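Local coordinates for protein benzyl alcohol dehydrogenase (Acinetobacter calcoaceticus, PDB 1F8F) that probably catalyses the NAD-dependent oxidation of benzyl alcohols to the corresponding aldehydes, as a zinc-containing alcohol dehydrogenase, at residues Gly16-Leu21 / Glu350-Ala355. Residues are numbered along the deposited sequence; the frame is centred on the assembly and turned at random.
Sequences GADFEL and EINQAA
The first turn of helix 351-360 is pinned to the loop that leads into strand 20-26 by the side-chain amide of Asn352, which pairs with both backbone polar groups of Phe19. Asn352 ND2 gives a nearly straight bond (172°) to Phe19 O. Asn352 OD1 accepts a more bent bond from Phe19 N at 3.2 Å. Both acceptors use a lone pair in the carbonyl plane. Asparagine suits this place because one short, flat group offers a donor and an acceptor together, so the two bonds fix the rotation of its amide. The Asp18 carboxylate stacks on that amide, their planes 25° apart, as flat packing without a hydrogen bond. In the zinc-dependent alcohol dehydrogenase fold, this joins the N-terminal hairpin of strands 5-11 and 20-26 to the helix of the beta-alpha-beta crossover linking parallel strands 343-347 and 365-369. Phe19 and Ile351 are both buried, which suits a flat apolar ring and a branched aliphatic chain. Ile351 CG1 lies anti to the backbone N and the chain continues extended, carrying CD1 over one Phe19 ring face, offset toward the rim, in a CH-pi contact 4.1 Å from the centroid. The other branch, Ile351 CG2, packs against Phe19 CB at 3.8 Å.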
loop_
_atom_site.group_PDB
_atom_site.type_symbol
_atom_site.label_atom_id
_atom_site.label_comp_id
_atom_site.label_asym_id
_atom_site.label_seq_id
_atom_site.Cartn_x
_atom_site.Cartn_y
_atom_site.Cartn_z
ATOM N N GLY A 16 -42.562 11.445 9.110
ATOM C CA GLY A 16 -42.970 10.330 9.911
ATOM C C GLY A 16 -44.183 9.520 9.522
ATOM O O GLY A 16 -44.521 8.631 10.290
ATOM N N ALA A 17 -44.827 9.726 8.409
ATOM C CA ALA A 17 -46.018 8.967 8.055
ATOM C C ALA A 17 -45.716 7.494 7.838
ATOM O O ALA A 17 -44.586 7.079 7.627
ATOM C CB ALA A 17 -46.607 9.646 6.831
ATOM N N ASP A 18 -46.722 6.641 7.934
ATOM C CA ASP A 18 -46.605 5.208 7.707
ATOM C C ASP A 18 -46.557 4.914 6.212
ATOM O O ASP A 18 -47.239 5.599 5.446
ATOM C CB ASP A 18 -47.853 4.529 8.246
ATOM C CG ASP A 18 -47.846 3.903 9.616
ATOM O OD1 ASP A 18 -46.928 4.114 10.437
ATOM O OD2 ASP A 18 -48.827 3.133 9.842
ATOM N N PHE A 19 -45.889 3.858 5.784
ATOM C CA PHE A 19 -45.971 3.434 4.377
ATOM C C PHE A 19 -47.442 3.053 4.098
ATOM O O PHE A 19 -48.122 2.395 4.926
ATOM C CB PHE A 19 -45.058 2.231 4.103
ATOM C CG PHE A 19 -43.593 2.411 4.395
ATOM C CD1 PHE A 19 -42.732 2.960 3.437
ATOM C CD2 PHE A 19 -43.076 2.105 5.633
ATOM C CE1 PHE A 19 -41.402 3.164 3.736
ATOM C CE2 PHE A 19 -41.729 2.329 5.924
ATOM C CZ PHE A 19 -40.897 2.870 4.983
ATOM N N GLU A 20 -47.960 3.381 2.923
ATOM C CA GLU A 20 -49.300 3.064 2.450
ATOM C C GLU A 20 -49.148 2.559 1.003
ATOM O O GLU A 20 -48.368 3.175 0.263
ATOM C CB GLU A 20 -50.258 4.245 2.362
ATOM C CG GLU A 20 -50.334 5.361 3.361
ATOM C CD GLU A 20 -50.818 6.709 2.842
ATOM O OE1 GLU A 20 -51.372 6.818 1.713
ATOM O OE2 GLU A 20 -50.628 7.734 3.570
ATOM N N LEU A 21 -49.876 1.549 0.588
ATOM C CA LEU A 21 -49.742 1.040 -0.774
ATOM C C LEU A 21 -50.554 1.883 -1.743
ATOM O O LEU A 21 -51.685 2.246 -1.392
ATOM C CB LEU A 21 -50.132 -0.445 -0.787
ATOM C CG LEU A 21 -49.156 -1.407 -0.120
ATOM C CD1 LEU A 21 -49.530 -2.868 -0.325
ATOM C CD2 LEU A 21 -47.714 -1.158 -0.550
ATOM N N GLU A 350 -47.177 -5.956 5.458
ATOM C CA GLU A 350 -46.711 -5.874 6.834
ATOM C C GLU A 350 -45.481 -4.965 6.948
ATOM O O GLU A 350 -44.799 -4.883 7.975
ATOM C CB GLU A 350 -46.393 -7.243 7.422
ATOM C CG GLU A 350 -47.455 -8.321 7.252
ATOM C CD GLU A 350 -46.978 -9.731 7.529
ATOM O OE1 GLU A 350 -45.843 -10.132 7.182
ATOM O OE2 GLU A 350 -47.771 -10.489 8.155
ATOM N N ILE A 351 -45.211 -4.159 5.942
ATOM C CA ILE A 351 -44.043 -3.287 5.862
ATOM C C ILE A 351 -43.945 -2.341 7.041
ATOM O O ILE A 351 -42.826 -2.286 7.588
ATOM C CB ILE A 351 -43.958 -2.628 4.479
ATOM C CG1 ILE A 351 -42.574 -1.965 4.308
ATOM C CG2 ILE A 351 -45.084 -1.601 4.327
ATOM C CD1 ILE A 351 -42.428 -1.114 3.062
ATOM N N ASN A 352 -44.975 -1.705 7.566
ATOM C CA ASN A 352 -44.930 -0.911 8.793
ATOM C C ASN A 352 -44.505 -1.641 10.066
ATOM O O ASN A 352 -43.945 -1.044 10.987
ATOM C CB ASN A 352 -46.319 -0.318 9.116
ATOM C CG ASN A 352 -46.505 0.840 8.147
ATOM O OD1 ASN A 352 -45.695 1.792 8.221
ATOM N ND2 ASN A 352 -47.508 0.615 7.297
ATOM N N GLN A 353 -44.795 -2.932 10.173
ATOM C CA GLN A 353 -44.402 -3.806 11.249
ATOM C C GLN A 353 -42.918 -4.201 11.111
ATOM O O GLN A 353 -42.234 -4.406 12.095
ATOM C CB GLN A 353 -45.166 -5.139 11.268
ATOM C CG GLN A 353 -44.760 -5.993 12.472
ATOM C CD GLN A 353 -45.504 -5.590 13.723
ATOM O OE1 GLN A 353 -46.733 -5.598 13.627
ATOM N NE2 GLN A 353 -44.823 -5.295 14.818
ATOM N N ALA A 354 -42.448 -4.231 9.863
ATOM C CA ALA A 354 -41.028 -4.530 9.666
ATOM C C ALA A 354 -40.213 -3.362 10.250
ATOM O O ALA A 354 -39.224 -3.634 10.944
ATOM C CB ALA A 354 -40.723 -4.841 8.219
ATOM N N ALA A 355 -40.629 -2.120 10.088
ATOM C CA ALA A 355 -39.906 -1.018 10.711
ATOM C C ALA A 355 -39.831 -1.144 12.235
ATOM O O ALA A 355 -38.724 -1.087 12.807
ATOM C CB ALA A 355 -40.470 0.327 10.325
#